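Signal peptidase I (Enterococcus faecalis, PDB 4ME8) probably cleaves hydrophobic N-terminal signal or leader sequences from secreted proteins, as a serine-type endopeptidase of the S26 family. Local coordinates at residues P27-I32 with L63-V68; G41-K46 with S133-L138; V56-D61 with L70-L75; F111-N116 with S120-Y125. One frame throughout, in Å; residues are numbered along the deposited sequence. Where two conformers were deposited one is given.

From the N terminus, 27-32 and then 41-46 open contacts 1 and 2, and 56-61 opens contact 3 before any has closed. Contact 1 closes at 63-68, crossing both others, and contact 3 closes soon after at 70-75. Contact 4 is a short loop, 111-116 with 120-125, nested like contact 3 inside the long loop that contact 2 completes at 133-138. Contacts 1 and 3 meet in the sheet of strands 56-59 and 62-65, and contact 1 joins it to the loop before strand 32-36. Contacts 2 and 4 share the other sheet and touch where Lys46 NZ meets Ser120 OG. Contact 4 also touches contact 3, through Tyr58 and Leu113.

Contact 1 of 4, residues P27-I32 with L63-V68; sequences PQRFDI and LYINGV
Arg29 and Phe30 reach across to Ile65 and Leu63 from the two central corners of a type II beta turn, Gln28 to Asp31. The arginine leaves its backbone with CB directed at strand 62-65. CG comes next, swung anti to the backbone N (chi1 -166°), and it lies over the centre of the neighbouring Phe30 ring, 3.9 Å above the ring plane. Beyond CD the chain bends (chi3 -38°) and brings the guanidinium alongside Ile65, the two side chains sliding past each other in opposite directions. CZ stands 4.0 Å from Ile65 CG2. NH1 comes closer to both branches, with NH1 to Ile65 CG2 at 3.6 Å and NH1 to Ile65 CD1 at 3.7 Å. Two of its nitrogens have polar partners: NH1 is hydrogen-bonded to Ile49 O and NH2 forms a salt bridge with Glu54 OE2, so the isoleucine packs on a guanidinium already tied down. Phe30 meets Leu63 with its ring edge, CE1 lying 3.8 Å from Leu63 CD2. The turn behind both residues is braced by Gln28 N, which donates to Asp31 OD2 at 2.8 Å. The contact thus spans from the loop before strand 32-36 to strand 62-65, beside strand 43-50, whose Ile49 touches both Phe30 and Leu63, and with Leu70 of strand 68-70 against Arg29 and Ile65.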
loop_
_atom_site.group_PDB
_atom_site.type_symbol
_atom_site.label_atom_id
_atom_site.label_comp_id
_atom_site.label_asym_id
_atom_site.label_seq_id
_atom_site.Cartn_x
_atom_site.Cartn_y
_atom_site.Cartn_z
ATOM N N PRO A 27 -4.153 -10.804 8.554
ATOM C CA PRO A 27 -4.507 -9.628 7.746
ATOM C C PRO A 27 -4.878 -9.977 6.302
ATOM O O PRO A 27 -4.257 -10.845 5.694
ATOM C CB PRO A 27 -3.241 -8.760 7.811
ATOM C CG PRO A 27 -2.554 -9.202 9.063
ATOM C CD PRO A 27 -2.796 -10.679 9.118
ATOM N N GLN A 28 -5.916 -9.326 5.792
ATOM C CA GLN A 28 -6.393 -9.521 4.426
ATOM C C GLN A 28 -6.270 -8.184 3.699
ATOM O O GLN A 28 -6.135 -7.153 4.331
ATOM C CB GLN A 28 -7.855 -9.951 4.425
ATOM C CG GLN A 28 -8.215 -11.038 5.426
ATOM C CD GLN A 28 -9.717 -11.254 5.524
ATOM O OE1 GLN A 28 -10.316 -11.074 6.590
ATOM N NE2 GLN A 28 -10.341 -11.626 4.405
ATOM N N ARG A 29 -6.337 -8.194 2.378
ATOM C CA ARG A 29 -6.223 -6.956 1.600
ATOM C C ARG A 29 -7.254 -5.888 1.997
ATOM O O ARG A 29 -8.433 -6.171 2.193
ATOM C CB ARG A 29 -6.352 -7.262 0.112
ATOM C CG ARG A 29 -5.918 -6.134 -0.810
ATOM C CD ARG A 29 -6.336 -6.416 -2.249
ATOM N NE ARG A 29 -6.186 -7.835 -2.578
ATOM C CZ ARG A 29 -5.020 -8.457 -2.778
ATOM N NH1 ARG A 29 -3.868 -7.789 -2.714
ATOM N NH2 ARG A 29 -5.006 -9.765 -3.041
ATOM N N PHE A 30 -6.775 -4.655 2.102
ATOM C CA PHE A 30 -7.578 -3.493 2.487
ATOM C C PHE A 30 -7.827 -3.395 4.000
ATOM O O PHE A 30 -8.457 -2.444 4.463
ATOM C CB PHE A 30 -8.893 -3.396 1.694
ATOM C CG PHE A 30 -8.706 -3.349 0.192
ATOM C CD1 PHE A 30 -7.826 -2.450 -0.386
ATOM C CD2 PHE A 30 -9.444 -4.180 -0.641
ATOM C CE1 PHE A 30 -7.667 -2.385 -1.765
ATOM C CE2 PHE A 30 -9.296 -4.116 -2.023
ATOM C CZ PHE A 30 -8.410 -3.211 -2.586
ATOM N N ASP A 31 -7.317 -4.355 4.766
ATOM C CA ASP A 31 -7.222 -4.192 6.209
ATOM C C ASP A 31 -6.239 -3.068 6.538
ATOM O O ASP A 31 -5.246 -2.845 5.821
ATOM C CB ASP A 31 -6.750 -5.484 6.897
ATOM C CG ASP A 31 -7.843 -6.554 6.984
ATOM O OD1 ASP A 31 -9.011 -6.276 6.627
ATOM O OD2 ASP A 31 -7.529 -7.684 7.440
ATOM N N ILE A 32 -6.539 -2.361 7.623
ATOM C CA ILE A 32 -5.631 -1.360 8.166
ATOM C C ILE A 32 -4.783 -2.046 9.225
ATOM O O ILE A 32 -5.306 -2.758 10.081
ATOM C CB ILE A 32 -6.398 -0.147 8.735
ATOM C CG1 ILE A 32 -6.911 0.693 7.570
ATOM C CG2 ILE A 32 -5.503 0.716 9.619
ATOM C CD1 ILE A 32 -8.023 1.633 7.947
ATOM N N LEU A 63 -5.840 0.638 -9.072
ATOM C CA LEU A 63 -5.032 -0.425 -8.469
ATOM C C LEU A 63 -5.138 -1.748 -9.238
ATOM O O LEU A 63 -6.232 -2.264 -9.451
ATOM C CB LEU A 63 -5.484 -0.672 -7.028
ATOM C CG LEU A 63 -4.891 -1.876 -6.293
ATOM C CD1 LEU A 63 -3.364 -1.813 -6.244
ATOM C CD2 LEU A 63 -5.481 -1.969 -4.892
ATOM N N TYR A 64 -3.981 -2.288 -9.615
ATOM C CA TYR A 64 -3.863 -3.591 -10.245
ATOM C C TYR A 64 -3.021 -4.524 -9.356
ATOM O O TYR A 64 -1.877 -4.217 -9.043
ATOM C CB TYR A 64 -3.204 -3.441 -11.624
ATOM C CG TYR A 64 -4.067 -2.731 -12.652
ATOM C CD1 TYR A 64 -4.110 -1.343 -12.713
ATOM C CD2 TYR A 64 -4.837 -3.449 -13.563
ATOM C CE1 TYR A 64 -4.896 -0.688 -13.645
ATOM C CE2 TYR A 64 -5.624 -2.804 -14.502
ATOM C CZ TYR A 64 -5.647 -1.421 -14.537
ATOM O OH TYR A 64 -6.423 -0.777 -15.458
ATOM N N ILE A 65 -3.611 -5.643 -8.940
ATOM C CA ILE A 65 -2.907 -6.701 -8.222
ATOM C C ILE A 65 -2.909 -7.934 -9.108
ATOM O O ILE A 65 -3.976 -8.454 -9.443
ATOM C CB ILE A 65 -3.608 -7.052 -6.898
ATOM C CG1 ILE A 65 -3.667 -5.838 -5.962
ATOM C CG2 ILE A 65 -2.909 -8.212 -6.199
ATOM C CD1 ILE A 65 -2.373 -5.507 -5.266
ATOM N N ASN A 66 -1.727 -8.401 -9.494
ATOM C CA ASN A 66 -1.607 -9.503 -10.454
ATOM C C ASN A 66 -2.417 -9.189 -11.704
ATOM O O ASN A 66 -3.067 -10.064 -12.272
ATOM C CB ASN A 66 -2.040 -10.844 -9.834
ATOM C CG ASN A 66 -1.047 -11.373 -8.813
ATOM O OD1 ASN A 66 0.082 -10.904 -8.721
ATOM N ND2 ASN A 66 -1.461 -12.365 -8.048
ATOM N N GLY A 67 -2.363 -7.929 -12.134
ATOM C CA GLY A 67 -3.085 -7.477 -13.328
ATOM C C GLY A 67 -4.597 -7.383 -13.173
ATOM O O GLY A 67 -5.303 -7.151 -14.155
ATOM N N VAL A 68 -5.096 -7.548 -11.945
ATOM C CA VAL A 68 -6.530 -7.525 -11.683
ATOM C C VAL A 68 -6.901 -6.177 -11.084
ATOM O O VAL A 68 -6.407 -5.788 -10.027
ATOM C CB VAL A 68 -6.964 -8.672 -10.735
ATOM C CG1 VAL A 68 -8.445 -8.565 -10.388
ATOM C CG2 VAL A 68 -6.645 -10.020 -11.368
#

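Contact 2 of 4, residues G41-K46 with S133-L138; sequences GQRVAK and SVEGVL
Arg43 and Glu135 make the denser half of this surface contact, Ala45 and Leu138 the thinner. The extended arginine chain passes the glutamate at a slant, with the guanidinium and carboxylate planes 57° apart. Arg43 NE and Glu135 OE1 form a salt bridge at 3.4 Å, a long pairing without a hydrogen bond. Aliphatic atoms fill in around it: Arg43 CG lies 3.6 Å from Glu135 OE2, and Glu135 CG approaches the guanidinium at its edge, 3.7 Å from Arg43 NH2. Glu135 already points at 41-46, and its first torsion is nearly eclipsed (chi1 13°). By contrast, the other half is a single methyl pair, Ala45 CB to Leu138 CD2 at 3.9 Å, and all four residues remain exposed. Strands 43-50 and 136-137 are not sheet neighbours. Each pairs antiparallel with strand 32-36, and the side chains meet across that middle strand, whose Ala34 touches Arg43. Next to Ala45, Lys46 points away from 133-138; it is the predicted lysine of the Ser-Lys dyad characteristic of signal peptidase I, and its predicted partner Ser8 is not modelled. A classic beta bulge lies here, Glu135 and Gly136 both facing Ala34.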
loop_
_atom_site.group_PDB
_atom_site.type_symbol
_atom_site.label_atom_id
_atom_site.label_comp_id
_atom_site.label_asym_id
_atom_site.label_seq_id
_atom_site.Cartn_x
_atom_site.Cartn_y
_atom_site.Cartn_z
ATOM N N GLY A 41 11.123 3.371 12.829
ATOM C CA GLY A 41 10.567 2.579 13.932
ATOM C C GLY A 41 9.360 3.175 14.660
ATOM O O GLY A 41 8.922 2.628 15.674
ATOM N N GLN A 42 8.816 4.284 14.155
ATOM C CA GLN A 42 7.661 4.940 14.788
ATOM C C GLN A 42 6.397 4.186 14.441
ATOM O O GLN A 42 6.161 3.875 13.279
ATOM C CB GLN A 42 7.513 6.388 14.309
ATOM C CG GLN A 42 8.631 7.311 14.765
ATOM C CD GLN A 42 8.609 7.583 16.256
ATOM O OE1 GLN A 42 7.540 7.701 16.861
ATOM N NE2 GLN A 42 9.796 7.693 16.857
ATOM N N ARG A 43 5.574 3.899 15.444
ATOM C CA ARG A 43 4.327 3.201 15.184
ATOM C C ARG A 43 3.501 4.025 14.185
ATOM O O ARG A 43 3.368 5.237 14.311
ATOM C CB ARG A 43 3.537 2.931 16.469
ATOM C CG ARG A 43 2.751 1.635 16.384
ATOM C CD ARG A 43 1.527 1.554 17.288
ATOM N NE ARG A 43 0.940 0.216 17.182
ATOM C CZ ARG A 43 -0.298 -0.133 17.538
ATOM N NH1 ARG A 43 -1.168 0.748 18.033
ATOM N NH2 ARG A 43 -0.673 -1.398 17.375
ATOM N N VAL A 44 2.980 3.360 13.168
ATOM C CA VAL A 44 2.176 4.028 12.156
ATOM C C VAL A 44 1.098 3.055 11.676
ATOM O O VAL A 44 1.206 1.841 11.873
ATOM C CB VAL A 44 3.086 4.558 11.006
ATOM C CG1 VAL A 44 3.740 3.414 10.238
ATOM C CG2 VAL A 44 2.317 5.482 10.065
ATOM N N ALA A 45 0.035 3.600 11.096
ATOM C CA ALA A 45 -1.066 2.812 10.581
ATOM C C ALA A 45 -1.144 3.004 9.079
ATOM O O ALA A 45 -1.124 4.139 8.602
ATOM C CB ALA A 45 -2.359 3.256 11.236
ATOM N N LYS A 46 -1.203 1.899 8.334
ATOM C CA LYS A 46 -1.363 1.946 6.879
ATOM C C LYS A 46 -2.271 0.819 6.405
ATOM O O LYS A 46 -2.513 -0.130 7.139
ATOM C CB LYS A 46 -0.013 1.854 6.153
ATOM C CG LYS A 46 0.958 3.006 6.418
ATOM C CD LYS A 46 0.501 4.335 5.826
ATOM C CE LYS A 46 1.285 5.471 6.463
ATOM N NZ LYS A 46 1.021 6.809 5.873
ATOM N N SER A 133 6.554 -7.804 12.030
ATOM C CA SER A 133 6.544 -6.548 12.797
ATOM C C SER A 133 5.133 -5.918 12.944
ATOM O O SER A 133 4.964 -4.923 13.655
ATOM C CB SER A 133 7.531 -5.537 12.182
ATOM O OG SER A 133 7.124 -5.118 10.885
ATOM N N VAL A 134 4.125 -6.500 12.296
ATOM C CA VAL A 134 2.759 -5.988 12.392
ATOM C C VAL A 134 2.164 -6.338 13.755
ATOM O O VAL A 134 2.071 -7.513 14.104
ATOM C CB VAL A 134 1.877 -6.542 11.253
ATOM C CG1 VAL A 134 0.424 -6.109 11.414
ATOM C CG2 VAL A 134 2.424 -6.088 9.908
ATOM N N GLU A 135 1.767 -5.319 14.520
ATOM C CA GLU A 135 1.234 -5.525 15.884
ATOM C C GLU A 135 -0.293 -5.661 15.946
ATOM O O GLU A 135 -0.835 -6.084 16.965
ATOM C CB GLU A 135 1.722 -4.456 16.886
ATOM C CG GLU A 135 2.397 -3.216 16.307
ATOM C CD GLU A 135 3.112 -2.377 17.358
ATOM O OE1 GLU A 135 2.693 -2.401 18.546
ATOM O OE2 GLU A 135 4.101 -1.692 16.988
ATOM N N GLY A 136 -0.989 -5.318 14.867
ATOM C CA GLY A 136 -2.421 -5.576 14.819
ATOM C C GLY A 136 -3.128 -5.164 13.546
ATOM O O GLY A 136 -2.637 -4.333 12.797
ATOM N N VAL A 137 -4.281 -5.784 13.312
ATOM C CA VAL A 137 -5.278 -5.285 12.374
ATOM C C VAL A 137 -6.176 -4.318 13.147
ATOM O O VAL A 137 -6.597 -4.622 14.275
ATOM C CB VAL A 137 -6.133 -6.437 11.802
ATOM C CG1 VAL A 137 -7.264 -5.891 10.929
ATOM C CG2 VAL A 137 -5.250 -7.412 11.027
ATOM N N LEU A 138 -6.481 -3.173 12.538
ATOM C CA LEU A 138 -7.235 -2.109 13.210
ATOM C C LEU A 138 -8.702 -2.036 12.760
ATOM O O LEU A 138 -8.979 -1.776 11.582
ATOM C CB LEU A 138 -6.554 -0.763 12.965
ATOM C CG LEU A 138 -5.453 -0.316 13.940
ATOM C CD1 LEU A 138 -4.579 -1.453 14.460
ATOM C CD2 LEU A 138 -4.613 0.758 13.272
#

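Contact 3 of 4, residues V56-D61 with L70-L75; sequences VEYRDD and LSEDYL
Tyr58 OH has two polar partners, donating to Glu72 OE1 across the contact and hydrogen-bonded to Arg117 NH1. The bond from Tyr58 OH to Glu72 OE1 is very short, at approximately 2.5 Å. The phenol and the glutamate come from opposite directions, their ring and carboxylate planes 52° apart. Tyr58 OH is also 2.7 Å from Glu72 OE2, but the angle there is poor. Arg117 NH2 forms a salt bridge with OE2, and Tyr74 OH donates a weak hydrogen bond of 2.6 Å to Glu72 OE2. Glu72 reaches this position with its chain extended beyond CG (chi2 172°), while its CB rests over one face of the Tyr74 ring, 3.7 Å above the plane and toward the rim. A backbone bond from Leu75 N to Glu72 O closes the turn between them. Leu75 CD1 lies only loosely near Tyr58 OH, at 4.4 Å. Strand 56-59 is thereby joined to the loop after strand 68-70, with Leu63 against both Tyr58 and Glu72. With two phenols and a guanidinium round it, Glu72 is probably ionised; its charge may favour the neutral form of Tyr58, though Arg117 at the same hydroxyl would act the other way.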
loop_
_atom_site.group_PDB
_atom_site.type_symbol
_atom_site.label_atom_id
_atom_site.label_comp_id
_atom_site.label_asym_id
_atom_site.label_seq_id
_atom_site.Cartn_x
_atom_site.Cartn_y
_atom_site.Cartn_z
ATOM N N VAL A 56 2.058 -5.513 -7.859
ATOM C CA VAL A 56 1.243 -4.339 -7.567
ATOM C C VAL A 56 1.528 -3.263 -8.588
ATOM O O VAL A 56 2.684 -2.910 -8.822
ATOM C CB VAL A 56 1.529 -3.762 -6.165
ATOM C CG1 VAL A 56 0.724 -2.482 -5.943
ATOM C CG2 VAL A 56 1.215 -4.801 -5.092
ATOM N N GLU A 57 0.473 -2.750 -9.203
ATOM C CA GLU A 57 0.607 -1.677 -10.167
ATOM C C GLU A 57 -0.497 -0.644 -9.973
ATOM O O GLU A 57 -1.645 -0.984 -9.695
ATOM C CB GLU A 57 0.605 -2.216 -11.613
ATOM C CG GLU A 57 0.570 -1.117 -12.677
ATOM C CD GLU A 57 0.979 -1.569 -14.081
ATOM O OE1 GLU A 57 0.908 -2.775 -14.405
ATOM O OE2 GLU A 57 1.367 -0.693 -14.884
ATOM N N TYR A 58 -0.120 0.622 -10.104
ATOM C CA TYR A 58 -1.073 1.697 -10.303
ATOM C C TYR A 58 -0.851 2.264 -11.692
ATOM O O TYR A 58 0.275 2.589 -12.058
ATOM C CB TYR A 58 -0.895 2.791 -9.254
ATOM C CG TYR A 58 -1.826 2.646 -8.085
ATOM C CD1 TYR A 58 -1.531 1.776 -7.051
ATOM C CD2 TYR A 58 -3.012 3.372 -8.018
ATOM C CE1 TYR A 58 -2.383 1.635 -5.979
ATOM C CE2 TYR A 58 -3.870 3.237 -6.946
ATOM C CZ TYR A 58 -3.551 2.364 -5.938
ATOM O OH TYR A 58 -4.388 2.217 -4.859
ATOM N N ARG A 59 -1.924 2.341 -12.468
ATOM C CA ARG A 59 -1.911 2.980 -13.775
ATOM C C ARG A 59 -3.223 3.752 -13.916
ATOM O O ARG A 59 -4.304 3.183 -13.728
ATOM C CB ARG A 59 -1.754 1.942 -14.898
ATOM C CG ARG A 59 -1.688 2.544 -16.296
ATOM C CD ARG A 59 -1.232 1.552 -17.364
ATOM N NE ARG A 59 -2.310 0.686 -17.857
ATOM C CZ ARG A 59 -2.539 -0.575 -17.477
ATOM N NH1 ARG A 59 -1.773 -1.187 -16.572
ATOM N NH2 ARG A 59 -3.557 -1.244 -18.012
ATOM N N ASP A 60 -3.118 5.048 -14.221
ATOM C CA ASP A 60 -4.276 5.939 -14.373
ATOM C C ASP A 60 -5.168 5.960 -13.129
ATOM O O ASP A 60 -6.396 6.050 -13.221
ATOM C CB ASP A 60 -5.075 5.578 -15.630
ATOM C CG ASP A 60 -4.329 5.917 -16.909
ATOM O OD1 ASP A 60 -3.849 7.065 -17.031
ATOM O OD2 ASP A 60 -4.231 5.043 -17.797
ATOM N N ASP A 61 -4.517 5.883 -11.969
ATOM C CA ASP A 61 -5.162 5.990 -10.663
ATOM C C ASP A 61 -5.971 4.748 -10.255
ATOM O O ASP A 61 -6.772 4.812 -9.314
ATOM C CB ASP A 61 -6.042 7.245 -10.598
ATOM C CG ASP A 61 -5.910 7.980 -9.284
ATOM O OD1 ASP A 61 -4.856 7.845 -8.635
ATOM O OD2 ASP A 61 -6.846 8.715 -8.908
ATOM N N LEU A 70 -8.859 -3.448 -9.116
ATOM C CA LEU A 70 -9.595 -3.448 -7.853
ATOM C C LEU A 70 -10.049 -2.042 -7.504
ATOM O O LEU A 70 -9.247 -1.113 -7.516
ATOM C CB LEU A 70 -8.686 -3.954 -6.734
ATOM C CG LEU A 70 -8.326 -5.443 -6.809
ATOM C CD1 LEU A 70 -7.283 -5.804 -5.762
ATOM C CD2 LEU A 70 -9.585 -6.292 -6.645
ATOM N N SER A 71 -11.323 -1.881 -7.169
ATOM C CA SER A 71 -11.815 -0.577 -6.733
ATOM C C SER A 71 -11.341 -0.225 -5.316
ATOM O O SER A 71 -10.898 -1.089 -4.554
ATOM C CB SER A 71 -13.341 -0.483 -6.849
ATOM O OG SER A 71 -13.966 -1.717 -6.572
ATOM N N GLU A 72 -11.407 1.065 -4.999
ATOM C CA GLU A 72 -11.054 1.590 -3.684
ATOM C C GLU A 72 -12.071 2.670 -3.304
ATOM O O GLU A 72 -11.811 3.863 -3.436
ATOM C CB GLU A 72 -9.631 2.166 -3.704
ATOM C CG GLU A 72 -8.539 1.117 -3.911
ATOM C CD GLU A 72 -7.156 1.713 -4.111
ATOM O OE1 GLU A 72 -6.841 2.111 -5.253
ATOM O OE2 GLU A 72 -6.365 1.759 -3.135
ATOM N N ASP A 73 -13.238 2.237 -2.836
ATOM C CA ASP A 73 -14.333 3.152 -2.505
ATOM C C ASP A 73 -13.988 4.105 -1.362
ATOM O O ASP A 73 -14.609 5.165 -1.229
ATOM C CB ASP A 73 -15.616 2.366 -2.192
ATOM C CG ASP A 73 -16.379 1.943 -3.456
ATOM O OD1 ASP A 73 -16.003 2.376 -4.569
ATOM O OD2 ASP A 73 -17.367 1.181 -3.334
ATOM N N TYR A 74 -13.000 3.731 -0.556
ATOM C CA TYR A 74 -12.465 4.606 0.495
ATOM C C TYR A 74 -11.617 5.786 -0.016
ATOM O O TYR A 74 -11.339 6.719 0.742
ATOM C CB TYR A 74 -11.633 3.788 1.495
ATOM C CG TYR A 74 -10.456 3.053 0.878
ATOM C CD1 TYR A 74 -9.221 3.684 0.700
ATOM C CD2 TYR A 74 -10.577 1.723 0.476
ATOM C CE1 TYR A 74 -8.149 3.008 0.131
ATOM C CE2 TYR A 74 -9.511 1.044 -0.082
ATOM C CZ TYR A 74 -8.306 1.688 -0.262
ATOM O OH TYR A 74 -7.262 0.992 -0.821
ATOM N N LEU A 75 -11.186 5.737 -1.276
ATOM C CA LEU A 75 -10.446 6.845 -1.894
ATOM C C LEU A 75 -11.337 7.827 -2.691
ATOM O O LEU A 75 -10.892 8.920 -3.065
ATOM C CB LEU A 75 -9.343 6.302 -2.817
ATOM C CG LEU A 75 -8.187 5.484 -2.226
ATOM C CD1 LEU A 75 -7.109 5.290 -3.285
ATOM C CD2 LEU A 75 -7.586 6.133 -0.981
#

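Contact 4 of 4, residues F111-N116 with S120-Y125; sequences FVLGDN and SDDSRY. With EDO (1,2-ethanediol), chain C; EDO (1,2-ethanediol), chain B.
Val112 N donates almost straight to Ser123 OG, 2.9 Å away at 178°, and Ser123 N returns a bond to Val112 O. Two residues on, Gly114 N donates to Asp122 OD2 at 3.0 Å, coming from the anti side of the carboxylate. Charge pairing centres on the same aspartate. Arg124 grips it side-on, NE to Asp122 OD1 at 3.0 Å and NH2 to Asp122 OD2 at 2.9 Å, both through syn lone pairs and close to the guanidinium plane; NH2 also bonds Arg117 O. Ser120 OG adds a third bond to Asp122 OD2, 2.6 Å long and from above the carboxylate plane. OD1 also accepts Arg124 N, which makes Asp122 the N-cap of the short, weakly bonded helix 123-126. Gly114, Ser120, Asp122, Ser123 and Arg124 belong to the Gly-Asp-Asn...Ser-x-Asp-Ser-Arg signature of signal peptidase I. As in relatives, Ser120 OG is hydrogen-bonded to Lys46 NZ, so Asp122 probably positions the serine that orients the predicted catalytic lysine. Carbon contacts complete the set. Ser123 CB makes a CH-pi contact over one face of the Phe111 ring, 3.5 Å from its centroid. Leu113 crosses Arg124 at about a right angle, its CD2 lying 3.8 Å from Arg124 CG. Next in the chain, Asp115 N donates to a bound 1,2-ethanediol, probably from the crystallisation liquor.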
loop_
_atom_site.group_PDB
_atom_site.type_symbol
_atom_site.label_atom_id
_atom_site.label_comp_id
_atom_site.label_asym_id
_atom_site.label_seq_id
_atom_site.Cartn_x
_atom_site.Cartn_y
_atom_site.Cartn_z
ATOM N N PHE A 111 3.097 -4.940 1.145
ATOM C CA PHE A 111 3.138 -3.630 0.517
ATOM C C PHE A 111 1.946 -2.867 1.057
ATOM O O PHE A 111 0.809 -3.350 0.983
ATOM C CB PHE A 111 3.023 -3.755 -1.005
ATOM C CG PHE A 111 3.222 -2.458 -1.732
ATOM C CD1 PHE A 111 4.494 -2.012 -2.038
ATOM C CD2 PHE A 111 2.134 -1.675 -2.089
ATOM C CE1 PHE A 111 4.680 -0.805 -2.700
ATOM C CE2 PHE A 111 2.311 -0.468 -2.737
ATOM C CZ PHE A 111 3.584 -0.030 -3.048
ATOM N N VAL A 112 2.198 -1.697 1.636
ATOM C CA VAL A 112 1.128 -0.907 2.266
ATOM C C VAL A 112 1.078 0.513 1.694
ATOM O O VAL A 112 2.071 1.011 1.190
ATOM C CB VAL A 112 1.276 -0.859 3.800
ATOM C CG1 VAL A 112 1.336 -2.274 4.382
ATOM C CG2 VAL A 112 2.495 -0.040 4.222
ATOM N N LEU A 113 -0.097 1.134 1.735
ATOM C CA LEU A 113 -0.274 2.511 1.283
ATOM C C LEU A 113 -1.195 3.239 2.257
ATOM O O LEU A 113 -2.083 2.622 2.836
ATOM C CB LEU A 113 -0.900 2.547 -0.106
ATOM C CG LEU A 113 -0.160 1.949 -1.303
ATOM C CD1 LEU A 113 -1.055 2.021 -2.523
ATOM C CD2 LEU A 113 1.153 2.658 -1.593
ATOM N N GLY A 114 -0.989 4.543 2.424
ATOM C CA GLY A 114 -1.881 5.356 3.247
ATOM C C GLY A 114 -2.961 6.024 2.419
ATOM O O GLY A 114 -2.702 6.442 1.286
ATOM N N ASP A 115 -4.159 6.162 2.989
ATOM C CA ASP A 115 -5.304 6.724 2.260
ATOM C C ASP A 115 -5.083 8.185 1.847
ATOM O O ASP A 115 -5.531 8.581 0.768
ATOM C CB ASP A 115 -6.594 6.602 3.068
ATOM C CG ASP A 115 -7.046 5.147 3.270
ATOM O OD1 ASP A 115 -6.435 4.191 2.719
ATOM O OD2 ASP A 115 -8.045 4.965 3.997
ATOM N N ASN A 116 -4.432 8.981 2.706
ATOM C CA ASN A 116 -4.048 10.351 2.334
ATOM C C ASN A 116 -2.785 10.285 1.461
ATOM O O ASN A 116 -1.693 10.711 1.853
ATOM C CB ASN A 116 -3.857 11.248 3.569
ATOM C CG ASN A 116 -4.006 12.733 3.251
ATOM O OD1 ASN A 116 -4.559 13.109 2.219
ATOM N ND2 ASN A 116 -3.517 13.580 4.144
ATOM N N SER A 120 1.412 10.605 2.450
ATOM C CA SER A 120 1.692 9.328 3.101
ATOM C C SER A 120 3.111 8.811 2.842
ATOM O O SER A 120 3.522 8.594 1.690
ATOM C CB SER A 120 0.687 8.269 2.639
ATOM O OG SER A 120 1.042 6.996 3.159
ATOM N N ASP A 121 3.851 8.600 3.928
ATOM C CA ASP A 121 5.082 7.829 3.867
ATOM C C ASP A 121 4.650 6.366 3.952
ATOM O O ASP A 121 4.165 5.913 4.973
ATOM C CB ASP A 121 6.003 8.217 5.027
ATOM C CG ASP A 121 7.430 7.783 4.821
ATOM O OD1 ASP A 121 7.774 7.292 3.728
ATOM O OD2 ASP A 121 8.214 7.946 5.775
ATOM N N ASP A 122 4.761 5.638 2.850
ATOM C CA ASP A 122 4.287 4.259 2.831
ATOM C C ASP A 122 5.218 3.441 1.951
ATOM O O ASP A 122 6.353 3.855 1.738
ATOM C CB ASP A 122 2.812 4.201 2.413
ATOM C CG ASP A 122 2.527 4.973 1.137
ATOM O OD1 ASP A 122 3.397 4.997 0.245
ATOM O OD2 ASP A 122 1.426 5.557 1.032
ATOM N N SER A 123 4.774 2.283 1.462
ATOM C CA SER A 123 5.686 1.365 0.767
ATOM C C SER A 123 6.260 1.945 -0.522
ATOM O O SER A 123 7.320 1.506 -0.974
ATOM C CB SER A 123 5.023 0.013 0.494
ATOM O OG SER A 123 4.907 -0.752 1.685
ATOM N N ARG A 124 5.576 2.929 -1.108
ATOM C CA ARG A 124 6.148 3.668 -2.236
ATOM C C ARG A 124 7.490 4.308 -1.915
ATOM O O ARG A 124 8.271 4.556 -2.825
ATOM C CB ARG A 124 5.202 4.766 -2.717
ATOM C CG ARG A 124 4.008 4.258 -3.496
ATOM C CD ARG A 124 3.005 5.369 -3.746
ATOM N NE ARG A 124 2.468 5.909 -2.497
ATOM C CZ ARG A 124 1.711 7.002 -2.415
ATOM N NH1 ARG A 124 1.387 7.688 -3.512
ATOM N NH2 ARG A 124 1.276 7.418 -1.229
ATOM N N TYR A 125 7.736 4.604 -0.635
ATOM C CA TYR A 125 8.908 5.390 -0.229
ATOM C C TYR A 125 9.791 4.734 0.841
ATOM O O TYR A 125 11.006 4.946 0.823
ATOM C CB TYR A 125 8.458 6.784 0.225
ATOM C CG TYR A 125 7.558 7.467 -0.787
ATOM C CD1 TYR A 125 8.032 7.799 -2.052
ATOM C CD2 TYR A 125 6.231 7.762 -0.488
ATOM C CE1 TYR A 125 7.216 8.416 -2.987
ATOM C CE2 TYR A 125 5.405 8.379 -1.415
ATOM C CZ TYR A 125 5.902 8.702 -2.661
ATOM O OH TYR A 125 5.087 9.311 -3.577
HETATM C C1 EDO C . 9.831 6.390 -6.227
HETATM O O1 EDO C . 8.724 7.303 -6.355
HETATM C C2 EDO C . 10.421 6.437 -4.816
HETATM O O2 EDO C . 10.595 5.112 -4.276
HETATM C C1 EDO B . -4.727 4.575 8.172
HETATM O O1 EDO B . -4.929 5.916 8.646
HETATM C C2 EDO B . -5.041 4.488 6.681
HETATM O O2 EDO B . -3.965 5.034 5.914
#